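Local structure of MexT protein (Pseudomonas aeruginosa, 6L33) at residues 24-29 with 37-42; 47-52 with 56-61; 84-89 with 100-105. The protein activates transcription of the MexEF-OprN efflux pump as a LysR-type regulator, probably binding DNA through a helix-turn-helix domain absent from this regulatory-domain piece. All blocks are in the same frame, centred on the assembly; numbering follows the deposited sequence.

Interaction 1 (24-29 with 37-42); sequences PPLLRR and IVLVVR. With SO4 (sulfate ion), chain E.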
ATOM      1  N   PRO B  24       2.581  -0.851 -15.413  1.00 24.61           N
ATOM      2  CA  PRO B  24       1.780  -1.236 -16.593  1.00 27.20           C
ATOM      3  C   PRO B  24       2.614  -1.332 -17.863  1.00 33.49           C
ATOM      4  O   PRO B  24       2.545  -2.358 -18.556  1.00 31.91           O
ATOM      5  CB  PRO B  24       0.716  -0.130 -16.682  1.00 28.29           C
ATOM      6  CG  PRO B  24       0.574   0.342 -15.283  1.00 31.46           C
ATOM      7  CD  PRO B  24       1.959   0.282 -14.698  1.00 24.83           C
ATOM      8  N   PRO B  25       3.415  -0.316 -18.223  1.00 31.35           N
ATOM      9  CA  PRO B  25       4.239  -0.481 -19.431  1.00 30.02           C
ATOM     10  C   PRO B  25       5.306  -1.546 -19.278  1.00 32.38           C
ATOM     11  O   PRO B  25       5.646  -2.215 -20.261  1.00 30.52           O
ATOM     12  CB  PRO B  25       4.854   0.910 -19.635  1.00 29.97           C
ATOM     13  CG  PRO B  25       4.907   1.484 -18.283  1.00 33.35           C
ATOM     14  CD  PRO B  25       3.654   1.008 -17.611  1.00 26.94           C
ATOM     15  N   LEU B  26       5.840  -1.730 -18.070  1.00 30.79           N
ATOM     16  CA  LEU B  26       6.863  -2.746 -17.861  1.00 26.03           C
ATOM     17  C   LEU B  26       6.301  -4.143 -18.093  1.00 36.78           C
ATOM     18  O   LEU B  26       6.874  -4.937 -18.846  1.00 34.79           O
ATOM     19  CB  LEU B  26       7.439  -2.622 -16.452  1.00 26.44           C
ATOM     20  CG  LEU B  26       8.463  -3.687 -16.072  1.00 32.44           C
ATOM     21  CD1 LEU B  26       9.852  -3.318 -16.587  1.00 36.97           C
ATOM     22  CD2 LEU B  26       8.469  -3.919 -14.573  1.00 27.84           C
ATOM     23  N   LEU B  27       5.164  -4.451 -17.460  1.00 33.36           N
ATOM     24  CA  LEU B  27       4.557  -5.773 -17.587  1.00 35.05           C
ATOM     25  C   LEU B  27       4.360  -6.172 -19.043  1.00 30.81           C
ATOM     26  O   LEU B  27       4.563  -7.336 -19.410  1.00 32.81           O
ATOM     27  CB  LEU B  27       3.214  -5.804 -16.860  1.00 36.85           C
ATOM     28  CG  LEU B  27       3.171  -6.445 -15.477  1.00 43.14           C
ATOM     29  CD1 LEU B  27       1.731  -6.699 -15.087  1.00 43.54           C
ATOM     30  CD2 LEU B  27       3.981  -7.729 -15.418  1.00 43.36           C
ATOM     31  N   ARG B  28       3.959  -5.220 -19.886  1.00 27.89           N
ATOM     32  CA  ARG B  28       3.714  -5.532 -21.290  1.00 35.78           C
ATOM     33  C   ARG B  28       4.990  -5.954 -22.009  1.00 36.17           C
ATOM     34  O   ARG B  28       4.943  -6.822 -22.888  1.00 30.29           O
ATOM     35  CB  ARG B  28       3.079  -4.328 -21.986  1.00 37.37           C
ATOM     36  CG  ARG B  28       1.687  -3.990 -21.478  1.00 31.78           C
ATOM     37  CD  ARG B  28       1.068  -2.849 -22.270  1.00 43.07           C
ATOM     38  NE  ARG B  28       1.468  -1.542 -21.757  1.00 45.41           N
ATOM     39  CZ  ARG B  28       0.668  -0.732 -21.072  1.00 46.89           C
ATOM     40  NH1 ARG B  28      -0.582  -1.094 -20.814  1.00 49.59           N
ATOM     41  NH2 ARG B  28       1.115   0.441 -20.643  1.00 44.66           N
ATOM     42  N   ARG B  29       6.134  -5.368 -21.646  1.00 28.42           N
ATOM     43  CA  ARG B  29       7.381  -5.707 -22.323  1.00 29.98           C
ATOM     44  C   ARG B  29       7.838  -7.118 -21.968  1.00 38.55           C
ATOM     45  O   ARG B  29       8.146  -7.921 -22.857  1.00 33.81           O
ATOM     46  CB  ARG B  29       8.465  -4.682 -21.984  1.00 30.06           C
ATOM     47  CG  ARG B  29       9.718  -4.770 -22.861  1.00 31.10           C
ATOM     48  CD  ARG B  29       9.379  -5.199 -24.285  1.00 30.28           C
ATOM     49  NE  ARG B  29      10.215  -4.551 -25.294  1.00 38.40           N
ATOM     50  CZ  ARG B  29      11.406  -4.998 -25.680  1.00 36.38           C
ATOM     51  NH1 ARG B  29      11.913  -6.095 -25.139  1.00 42.50           N
ATOM     52  NH2 ARG B  29      12.092  -4.346 -26.608  1.00 44.34           N
ATOM     53  N   ILE B  37       7.865 -15.814 -17.861  1.00 32.19           N
ATOM     54  CA  ILE B  37       8.425 -15.253 -16.635  1.00 28.73           C
ATOM     55  C   ILE B  37       7.305 -14.709 -15.760  1.00 29.74           C
ATOM     56  O   ILE B  37       6.321 -14.140 -16.249  1.00 31.79           O
ATOM     57  CB  ILE B  37       9.475 -14.168 -16.950  1.00 30.12           C
ATOM     58  CG1 ILE B  37       8.827 -12.929 -17.574  1.00 43.18           C
ATOM     59  CG2 ILE B  37      10.559 -14.728 -17.859  1.00 36.81           C
ATOM     60  CD1 ILE B  37       8.704 -11.754 -16.628  1.00 44.07           C
ATOM     61  N   VAL B  38       7.459 -14.889 -14.451  1.00 27.12           N
ATOM     62  CA  VAL B  38       6.485 -14.444 -13.462  1.00 27.29           C
ATOM     63  C   VAL B  38       7.128 -13.354 -12.617  1.00 24.39           C
ATOM     64  O   VAL B  38       8.263 -13.511 -12.150  1.00 24.10           O
ATOM     65  CB  VAL B  38       6.006 -15.614 -12.586  1.00 25.90           C
ATOM     66  CG1 VAL B  38       4.955 -15.139 -11.600  1.00 20.62           C
ATOM     67  CG2 VAL B  38       5.462 -16.736 -13.458  1.00 25.93           C
ATOM     68  N   LEU B  39       6.405 -12.257 -12.418  1.00 24.58           N
ATOM     69  CA  LEU B  39       6.903 -11.106 -11.675  1.00 18.87           C
ATOM     70  C   LEU B  39       6.204 -11.011 -10.326  1.00 16.24           C
ATOM     71  O   LEU B  39       4.970 -11.008 -10.257  1.00 17.93           O
ATOM     72  CB  LEU B  39       6.692  -9.814 -12.465  1.00 22.79           C
ATOM     73  CG  LEU B  39       7.333  -8.560 -11.871  1.00 22.30           C
ATOM     74  CD1 LEU B  39       8.840  -8.728 -11.779  1.00 23.42           C
ATOM     75  CD2 LEU B  39       6.978  -7.329 -12.693  1.00 24.05           C
ATOM     76  N   VAL B  40       6.994 -10.925  -9.259  1.00 21.51           N
ATOM     77  CA  VAL B  40       6.496 -10.677  -7.911  1.00 16.17           C
ATOM     78  C   VAL B  40       6.997  -9.305  -7.482  1.00 17.55           C
ATOM     79  O   VAL B  40       8.208  -9.053  -7.474  1.00 19.86           O
ATOM     80  CB  VAL B  40       6.951 -11.763  -6.923  1.00 19.02           C
ATOM     81  CG1 VAL B  40       6.515 -11.411  -5.507  1.00 20.49           C
ATOM     82  CG2 VAL B  40       6.405 -13.118  -7.335  1.00 19.00           C
ATOM     83  N   VAL B  41       6.071  -8.416  -7.133  1.00 17.41           N
ATOM     84  CA  VAL B  41       6.399  -7.058  -6.711  1.00 14.94           C
ATOM     85  C   VAL B  41       6.148  -6.954  -5.213  1.00 15.29           C
ATOM     86  O   VAL B  41       5.037  -7.226  -4.742  1.00 14.59           O
ATOM     87  CB  VAL B  41       5.581  -6.006  -7.477  1.00 20.67           C
ATOM     88  CG1 VAL B  41       6.004  -4.605  -7.055  1.00 21.82           C
ATOM     89  CG2 VAL B  41       5.739  -6.189  -8.978  1.00 18.23           C
ATOM     90  N   ARG B  42       7.178  -6.566  -4.470  1.00 12.86           N
ATOM     91  CA  ARG B  42       7.069  -6.299  -3.044  1.00 17.47           C
ATOM     92  C   ARG B  42       7.063  -4.794  -2.801  1.00 15.04           C
ATOM     93  O   ARG B  42       7.669  -4.026  -3.552  1.00 14.60           O
ATOM     94  CB  ARG B  42       8.222  -6.947  -2.273  1.00 14.62           C
ATOM     95  CG  ARG B  42       8.437  -8.423  -2.577  1.00 12.93           C
ATOM     96  CD  ARG B  42       7.229  -9.261  -2.175  1.00  9.35           C
ATOM     97  NE  ARG B  42       6.787  -8.958  -0.816  1.00 13.85           N
ATOM     98  CZ  ARG B  42       7.357  -9.442   0.284  1.00 21.49           C
ATOM     99  NH1 ARG B  42       8.395 -10.262   0.193  1.00 10.38           N
ATOM    100  NH2 ARG B  42       6.887  -9.105   1.478  1.00 18.14           N
TER
HETATM  101  S   SO4 E 401       4.100  -6.726   0.648  1.00 24.41           S
HETATM  102  O1  SO4 E 401       4.452  -7.749   1.629  1.00 25.24           O
HETATM  103  O2  SO4 E 401       3.896  -5.444   1.316  1.00 35.02           O
HETATM  104  O3  SO4 E 401       5.180  -6.600  -0.323  1.00 21.70           O
HETATM  105  O4  SO4 E 401       2.872  -7.108  -0.042  1.00 34.00           O

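Interaction 2 (47-52 with 56-61); sequences LLMPNL and GEISVG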
ATOM      1  N   LEU B  47      13.104   2.728   4.356  1.00 25.25           N
ATOM      2  CA  LEU B  47      13.435   1.979   5.564  1.00 22.83           C
ATOM      3  C   LEU B  47      13.541   0.480   5.304  1.00 18.70           C
ATOM      4  O   LEU B  47      14.460  -0.170   5.810  1.00 31.74           O
ATOM      5  CB  LEU B  47      12.394   2.237   6.658  1.00 23.28           C
ATOM      6  CG  LEU B  47      12.396   3.610   7.333  1.00 28.33           C
ATOM      7  CD1 LEU B  47      11.397   3.636   8.481  1.00 23.76           C
ATOM      8  CD2 LEU B  47      13.789   3.976   7.821  1.00 20.79           C
ATOM      9  N   LEU B  48      12.613  -0.081   4.527  1.00 18.83           N
ATOM     10  CA  LEU B  48      12.626  -1.508   4.231  1.00 21.29           C
ATOM     11  C   LEU B  48      13.649  -1.884   3.169  1.00 28.78           C
ATOM     12  O   LEU B  48      13.968  -3.071   3.029  1.00 24.76           O
ATOM     13  CB  LEU B  48      11.243  -1.967   3.762  1.00 27.76           C
ATOM     14  CG  LEU B  48      10.100  -2.046   4.771  1.00 31.70           C
ATOM     15  CD1 LEU B  48       8.868  -2.640   4.108  1.00 31.27           C
ATOM     16  CD2 LEU B  48      10.504  -2.863   5.988  1.00 32.94           C
HETATM   17  N   MSE B  49      14.164  -0.910   2.425  1.00 17.56           N
HETATM   18  CA  MSE B  49      14.991  -1.184   1.253  1.00 20.18           C
HETATM   19  C   MSE B  49      16.257  -2.013   1.545  1.00 17.83           C
HETATM   20  O   MSE B  49      16.504  -3.000   0.851  1.00 19.56           O
HETATM   21  CB  MSE B  49      15.361   0.134   0.562  1.00 21.05           C
HETATM   22  CG  MSE B  49      15.965  -0.044  -0.805  1.00 41.32           C
HETATM   23 SE   MSE B  49      14.772  -0.986  -2.021  1.00 63.33          SE
HETATM   24  CE  MSE B  49      16.079  -1.335  -3.419  1.00 33.50           C
ATOM     25  N   PRO B  50      17.059  -1.642   2.553  1.00 19.79           N
ATOM     26  CA  PRO B  50      18.208  -2.502   2.885  1.00 19.52           C
ATOM     27  C   PRO B  50      17.797  -3.884   3.362  1.00 18.36           C
ATOM     28  O   PRO B  50      18.495  -4.861   3.064  1.00 17.08           O
ATOM     29  CB  PRO B  50      18.946  -1.714   3.980  1.00 21.57           C
ATOM     30  CG  PRO B  50      17.976  -0.724   4.481  1.00 24.74           C
ATOM     31  CD  PRO B  50      17.068  -0.399   3.348  1.00 19.13           C
ATOM     32  N   ASN B  51      16.678  -3.994   4.085  1.00 15.24           N
ATOM     33  CA  ASN B  51      16.192  -5.300   4.522  1.00 21.15           C
ATOM     34  C   ASN B  51      15.808  -6.176   3.338  1.00 19.80           C
ATOM     35  O   ASN B  51      16.128  -7.371   3.309  1.00 16.90           O
ATOM     36  CB  ASN B  51      14.990  -5.136   5.455  1.00 23.97           C
ATOM     37  CG  ASN B  51      15.266  -4.201   6.613  1.00 32.81           C
ATOM     38  OD1 ASN B  51      15.508  -3.008   6.423  1.00 30.82           O
ATOM     39  ND2 ASN B  51      15.209  -4.737   7.828  1.00 34.52           N
ATOM     40  N   LEU B  52      15.100  -5.604   2.359  1.00 16.67           N
ATOM     41  CA  LEU B  52      14.647  -6.389   1.214  1.00 14.66           C
ATOM     42  C   LEU B  52      15.822  -6.917   0.401  1.00 17.81           C
ATOM     43  O   LEU B  52      15.784  -8.050  -0.096  1.00 16.30           O
ATOM     44  CB  LEU B  52      13.724  -5.548   0.333  1.00 15.24           C
ATOM     45  CG  LEU B  52      12.371  -5.147   0.925  1.00 25.04           C
ATOM     46  CD1 LEU B  52      11.676  -4.136   0.030  1.00 19.12           C
ATOM     47  CD2 LEU B  52      11.493  -6.370   1.142  1.00 17.39           C
ATOM     48  N   GLY B  56      17.272 -11.078   0.577  1.00 21.06           N
ATOM     49  CA  GLY B  56      16.956 -11.823  -0.623  1.00 20.89           C
ATOM     50  C   GLY B  56      15.522 -11.728  -1.090  1.00 21.82           C
ATOM     51  O   GLY B  56      15.147 -12.449  -2.021  1.00 29.31           O
ATOM     52  N   GLU B  57      14.709 -10.860  -0.481  1.00 19.77           N
ATOM     53  CA  GLU B  57      13.301 -10.767  -0.858  1.00 19.91           C
ATOM     54  C   GLU B  57      13.123 -10.152  -2.239  1.00 21.98           C
ATOM     55  O   GLU B  57      12.130 -10.436  -2.919  1.00 21.28           O
ATOM     56  CB  GLU B  57      12.532  -9.956   0.184  1.00 22.45           C
ATOM     57  CG  GLU B  57      12.291 -10.697   1.488  1.00 25.80           C
ATOM     58  CD  GLU B  57      11.716  -9.802   2.567  1.00 29.40           C
ATOM     59  OE1 GLU B  57      12.485  -9.015   3.160  1.00 32.71           O
ATOM     60  OE2 GLU B  57      10.496  -9.883   2.820  1.00 34.14           O
ATOM     61  N   ILE B  58      14.051  -9.294  -2.661  1.00 17.22           N
ATOM     62  CA  ILE B  58      14.042  -8.715  -3.996  1.00 16.15           C
ATOM     63  C   ILE B  58      15.458  -8.779  -4.546  1.00 22.05           C
ATOM     64  O   ILE B  58      16.438  -8.842  -3.801  1.00 20.34           O
ATOM     65  CB  ILE B  58      13.526  -7.253  -4.018  1.00 17.32           C
ATOM     66  CG1 ILE B  58      14.507  -6.321  -3.295  1.00 15.34           C
ATOM     67  CG2 ILE B  58      12.128  -7.160  -3.417  1.00 18.80           C
ATOM     68  CD1 ILE B  58      14.116  -4.849  -3.350  1.00 15.78           C
ATOM     69  N   SER B  59      15.558  -8.780  -5.873  1.00 17.61           N
ATOM     70  CA  SER B  59      16.853  -8.643  -6.524  1.00 24.92           C
ATOM     71  C   SER B  59      17.160  -7.206  -6.905  1.00 17.13           C
ATOM     72  O   SER B  59      18.333  -6.837  -7.010  1.00 22.20           O
ATOM     73  CB  SER B  59      16.920  -9.523  -7.775  1.00 22.17           C
ATOM     74  OG  SER B  59      16.053  -9.039  -8.784  1.00 22.91           O
ATOM     75  N   VAL B  60      16.129  -6.389  -7.101  1.00 18.94           N
ATOM     76  CA  VAL B  60      16.292  -4.995  -7.484  1.00 16.25           C
ATOM     77  C   VAL B  60      15.075  -4.235  -6.982  1.00 16.91           C
ATOM     78  O   VAL B  60      13.979  -4.790  -6.868  1.00 16.57           O
ATOM     79  CB  VAL B  60      16.469  -4.848  -9.015  1.00 21.35           C
ATOM     80  CG1 VAL B  60      15.251  -5.388  -9.745  1.00 18.21           C
ATOM     81  CG2 VAL B  60      16.743  -3.400  -9.404  1.00 18.14           C
ATOM     82  N   GLY B  61      15.277  -2.970  -6.655  1.00 19.37           N
ATOM     83  CA  GLY B  61      14.186  -2.125  -6.212  1.00 20.22           C
ATOM     84  C   GLY B  61      14.265  -0.759  -6.852  1.00 20.60           C
ATOM     85  O   GLY B  61      15.346  -0.242  -7.138  1.00 18.20           O
TER

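Interaction 3 (84-89 with 100-105); sequences ILRADS and CARPHA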
ATOM      1  N   ILE B  84       4.189  20.532  -0.852  1.00 12.44           N
ATOM      2  CA  ILE B  84       3.059  20.575   0.070  1.00 14.83           C
ATOM      3  C   ILE B  84       1.808  20.185  -0.695  1.00 19.27           C
ATOM      4  O   ILE B  84       1.602  20.615  -1.834  1.00 16.73           O
ATOM      5  CB  ILE B  84       2.900  21.972   0.699  1.00 16.65           C
ATOM      6  CG1 ILE B  84       4.155  22.369   1.472  1.00 20.74           C
ATOM      7  CG2 ILE B  84       1.678  22.015   1.609  1.00 21.37           C
ATOM      8  CD1 ILE B  84       4.715  21.266   2.318  1.00 20.72           C
ATOM      9  N   LEU B  85       0.969  19.364  -0.071  1.00 15.03           N
ATOM     10  CA  LEU B  85      -0.324  18.988  -0.619  1.00 13.75           C
ATOM     11  C   LEU B  85      -1.408  19.495   0.317  1.00 19.55           C
ATOM     12  O   LEU B  85      -1.324  19.294   1.533  1.00 14.69           O
ATOM     13  CB  LEU B  85      -0.434  17.471  -0.783  1.00 16.21           C
ATOM     14  CG  LEU B  85      -0.118  16.868  -2.153  1.00 24.03           C
ATOM     15  CD1 LEU B  85       1.133  17.474  -2.758  1.00 25.48           C
ATOM     16  CD2 LEU B  85       0.035  15.366  -2.017  1.00 23.04           C
ATOM     17  N   ARG B  86      -2.416  20.159  -0.238  1.00 17.45           N
ATOM     18  CA  ARG B  86      -3.535  20.615   0.568  1.00 11.78           C
ATOM     19  C   ARG B  86      -4.826  20.451  -0.217  1.00 15.29           C
ATOM     20  O   ARG B  86      -4.822  20.295  -1.441  1.00 13.80           O
ATOM     21  CB  ARG B  86      -3.358  22.069   1.028  1.00 15.20           C
ATOM     22  CG  ARG B  86      -3.140  23.088  -0.075  1.00 15.72           C
ATOM     23  CD  ARG B  86      -3.677  24.434   0.380  1.00 23.11           C
ATOM     24  NE  ARG B  86      -2.812  25.551   0.039  1.00 31.10           N
ATOM     25  CZ  ARG B  86      -3.049  26.808   0.401  1.00 20.10           C
ATOM     26  NH1 ARG B  86      -4.121  27.105   1.126  1.00 19.16           N
ATOM     27  NH2 ARG B  86      -2.208  27.764   0.045  1.00 20.33           N
ATOM     28  N   ALA B  87      -5.940  20.478   0.517  1.00 12.88           N
ATOM     29  CA  ALA B  87      -7.255  20.265  -0.061  1.00 21.51           C
ATOM     30  C   ALA B  87      -8.243  21.378   0.254  1.00 16.29           C
ATOM     31  O   ALA B  87      -9.387  21.312  -0.209  1.00 23.70           O
ATOM     32  CB  ALA B  87      -7.837  18.926   0.419  1.00 20.63           C
ATOM     33  N   ASP B  88      -7.847  22.386   1.027  1.00 15.01           N
ATOM     34  CA  ASP B  88      -8.749  23.476   1.350  1.00 11.93           C
ATOM     35  C   ASP B  88      -8.856  24.442   0.172  1.00 17.49           C
ATOM     36  O   ASP B  88      -8.139  24.334  -0.826  1.00 15.35           O
ATOM     37  CB  ASP B  88      -8.277  24.210   2.604  1.00 20.64           C
ATOM     38  CG  ASP B  88      -6.945  24.900   2.404  1.00 25.03           C
ATOM     39  OD1 ASP B  88      -5.915  24.197   2.371  1.00 16.30           O
ATOM     40  OD2 ASP B  88      -6.926  26.141   2.273  1.00 19.38           O
ATOM     41  N   SER B  89      -9.765  25.406   0.302  1.00 15.30           N
ATOM     42  CA  SER B  89     -10.072  26.337  -0.775  1.00 16.25           C
ATOM     43  C   SER B  89      -9.581  27.751  -0.493  1.00 17.06           C
ATOM     44  O   SER B  89      -9.930  28.674  -1.238  1.00 21.81           O
ATOM     45  CB  SER B  89     -11.579  26.350  -1.044  1.00 17.70           C
ATOM     46  OG  SER B  89     -12.308  26.532   0.160  1.00 26.30           O
ATOM     47  N   CYS B 100       2.854  25.832  10.131  1.00 14.14           N
ATOM     48  CA  CYS B 100       3.053  25.356  11.494  1.00 13.94           C
ATOM     49  C   CYS B 100       1.758  25.306  12.292  1.00 13.91           C
ATOM     50  O   CYS B 100       1.695  24.595  13.301  1.00 13.80           O
ATOM     51  CB  CYS B 100       4.067  26.253  12.203  1.00 12.47           C
ATOM     52  SG  CYS B 100       5.781  25.888  11.763  1.00 19.03           S
ATOM     53  N   ALA B 101       0.728  26.045  11.872  1.00 13.92           N
ATOM     54  CA  ALA B 101      -0.526  26.094  12.610  1.00 14.20           C
ATOM     55  C   ALA B 101      -1.538  25.054  12.149  1.00 15.78           C
ATOM     56  O   ALA B 101      -2.451  24.717  12.911  1.00 14.52           O
ATOM     57  CB  ALA B 101      -1.155  27.487  12.494  1.00 18.84           C
ATOM     58  N   ARG B 102      -1.406  24.544  10.946  1.00 11.97           N
ATOM     59  CA  ARG B 102      -2.395  23.596  10.465  1.00 15.70           C
ATOM     60  C   ARG B 102      -2.008  22.175  10.856  1.00 15.76           C
ATOM     61  O   ARG B 102      -0.857  21.912  11.212  1.00 14.57           O
ATOM     62  CB  ARG B 102      -2.544  23.738   8.952  1.00 22.63           C
ATOM     63  CG  ARG B 102      -3.361  24.972   8.592  1.00 25.60           C
ATOM     64  CD  ARG B 102      -3.423  25.239   7.107  1.00 29.29           C
ATOM     65  NE  ARG B 102      -4.099  24.169   6.385  1.00 34.55           N
ATOM     66  CZ  ARG B 102      -4.675  24.326   5.198  1.00 21.58           C
ATOM     67  NH1 ARG B 102      -5.265  23.297   4.608  1.00 19.16           N
ATOM     68  NH2 ARG B 102      -4.668  25.514   4.607  1.00 21.29           N
ATOM     69  N   PRO B 103      -2.960  21.243  10.854  1.00 10.14           N
ATOM     70  CA  PRO B 103      -2.626  19.849  11.158  1.00 11.21           C
ATOM     71  C   PRO B 103      -2.021  19.148   9.955  1.00 11.60           C
ATOM     72  O   PRO B 103      -2.269  19.505   8.801  1.00 11.74           O
ATOM     73  CB  PRO B 103      -3.982  19.238  11.531  1.00 10.70           C
ATOM     74  CG  PRO B 103      -4.961  20.028  10.733  1.00 20.92           C
ATOM     75  CD  PRO B 103      -4.414  21.436  10.688  1.00 17.00           C
ATOM     76  N   HIS B 104      -1.219  18.128  10.239  1.00  9.76           N
ATOM     77  CA  HIS B 104      -0.403  17.501   9.212  1.00 11.85           C
ATOM     78  C   HIS B 104      -0.650  16.002   9.135  1.00  9.17           C
ATOM     79  O   HIS B 104      -0.919  15.340  10.140  1.00  7.97           O
ATOM     80  CB  HIS B 104       1.081  17.767   9.467  1.00 11.52           C
ATOM     81  CG  HIS B 104       1.447  19.212   9.366  1.00 10.72           C
ATOM     82  ND1 HIS B 104       2.034  19.755   8.245  1.00 11.17           N
ATOM     83  CD2 HIS B 104       1.283  20.234  10.239  1.00 12.67           C
ATOM     84  CE1 HIS B 104       2.233  21.047   8.438  1.00 14.52           C
ATOM     85  NE2 HIS B 104       1.783  21.363   9.639  1.00 10.40           N
ATOM     86  N   ALA B 105      -0.562  15.484   7.914  1.00  8.49           N
ATOM     87  CA  ALA B 105      -0.530  14.055   7.648  1.00 12.53           C
ATOM     88  C   ALA B 105       0.891  13.682   7.259  1.00 11.90           C
ATOM     89  O   ALA B 105       1.506  14.352   6.423  1.00 12.19           O
ATOM     90  CB  ALA B 105      -1.507  13.670   6.536  1.00  7.87           C
TER

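Interaction 1 (24-29 with 37-42)
Leu26 and Leu27 of helix 18-33 rest on Leu39 of strand 38-43 inside a beta-alpha-beta unit, strand 9-14, helix 18-33, strand 38-43, of the kind from which the periplasmic-binding-protein-like fold of LysR regulatory domains is built. The whole apolar contact runs through delta methyls. CD2 of Leu39 lies 4.2 Å from CD2 of Leu26 and 4.1 Å from CD2 of Leu27, so a single strand methyl meets two consecutive helix residues. The side chains of Leu26 and Leu39 cross at about a right angle, while Leu27 comes in on a slant. Leu39 holds its CG trans to the backbone N (chi1 -172°), which stretches the branch out toward the helix. Leucine suits all three places: its forked end bridges the gap between helix and sheet and brings no polar atom into a buried layer. Near the start of segment 24-29, Pro24 and Pro25 have no N-H for the preceding turn, and the helix is kinked there. Toward the far end of the strand, Arg42 grips a sulfate ion, probably from the crystallisation liquor, with one edge of its guanidinium: NE donates to O3 of the sulfate at 2.9 Å and NH2 to O1 at 2.8 Å, the latter bond nearly straight at 166°. The backbone N of Arg43 and NH1 of Arg43 of the second subunit also bond to the anion. Strand 38-43 is paired with strand 9-14 through Val38, Val40 and Arg42, and Phe205 and Ile202 pack on Leu26. On the outer edge of strand 38-43, Leu39 and Val40 pair with a parallel strand of the second subunit, which continues the sheet across the dimer interface, and Leu132 of that subunit packs on Leu27.

Interaction 2 (47-52 with 56-61)
A Schellman motif ends helix 49-55, where Leu52 offers its carbonyl O to the chain that turns back at Gly56. Three backbone N-H groups converge on that one oxygen, each weakly: Gly56 N at 3.4 Å from Leu52 O, Glu57 N at 3.0 Å and Ile58 N at 3.3 Å, the last with the straightest approach (157°). Gly56 has a positive phi of 90°, which glycine takes readily because it has no CB to press on the carbonyl of the residue before. The reversal belongs to a larger unit: helix 49-55 follows strand 38-43 and hands the chain on to strand 60-62, which runs parallel to strand 9-14 in the same sheet, with Val60 bonded to Gly13. Beyond the turn, the helix lies against the returning chain through apolar groups. Ile58 sends its CG1 branch between its own backbone N and carbonyl carbon (chi1 67°), and CD1 at its tip reaches 3.8 Å from CB of Leu52. The same methyl meets CE of Met49, a selenomethionine, whose side chain crosses that of Ile58 at about a right angle. Bent at chi2, Met49 carries CE over the backbone of Gly61 to 3.5 Å from its CA; a glycine here lets the flexible, unbranched chain press directly on the strand, and Ala184 and Leu68 also touch Met49. On the outer side, Glu57 lies across Leu52, with OE1 at 3.5 Å from CD2 of Leu52. The carboxylate thus covers a leucine methyl while its OE1 is hydrogen-bonded to OG of Ser55, a residue whose hydroxyl also bonds to the carbonyl O of Asn51, one turn earlier in the helix.

Interaction 3 (84-89 with 100-105)
Arg102 reaches from the turn after helix 96-101 to Asp88, just past strand 82-86, and with Arg86 the three form a salt-bridge network at one end of the second sheet of the domain. The two segments lie on either side of strand 150-154, with CA of Arg86 9.7 Å from CA of His104, so long side chains are needed to span the gap. Among the charge pairs, Asp88 OD1 takes both terminal nitrogens of Arg102. The modelled distance from Arg102 NH1 to Asp88 OD1, 2.5 Å, is very short and doubtful as a value, and the bond from Arg102 NH2 to the same OD1, at 2.9 Å, is weak. The carboxylate and guanidinium planes are 67° apart, so the pair is no flat two-pronged bridge; a single oxygen sits near the guanidinium plane, at its edge. Like charges come next. NH1 of Arg86 and NH2 of Arg102 are 3.9 Å apart, their guanidinium planes almost perpendicular (84°), and the carboxylate of Asp88, bound to both, probably offsets the repulsion. Apolar packing supports the arginine stems: Leu94 and Ile150 touch both Arg86 and Arg102. Further partners hold the charged ends. Arg102 NE donates to the carbonyl O of Asp148, Asp88 OD2 accepts from Ala90 N, and Arg86 NH2 makes its own salt bridge to Glu170 of strand 168-170. Arginine suits both places because one planar head can serve several acceptors at once. Asp88 swings its CG between its backbone N and carbonyl carbon, and there its OD2 receives Arg86 NH1 at 3.2 Å through the syn lone pair, only 7° out of the guanidinium plane.

Interactions 1 and 2 share one sheet and follow each other along the chain, their centres about 17 Å apart. They touch directly: Arg42 NH1 forms a long, weak ion pair with Glu57 OE2 at 3.4 Å, and Arg42 CG packs on Ile58 CG2 at 4.0 Å, so the arginine that holds the sulfate also leans on the turn of interaction 2. Interaction 3 belongs to the other sheet, on the opposite side of the chain's centre. Its nearest atoms are about 20 Å from interaction 1 and about 15 Å from interaction 2. In LysR regulatory domains the effector usually binds between the two subdomains; no effector is modelled in any of these contacts.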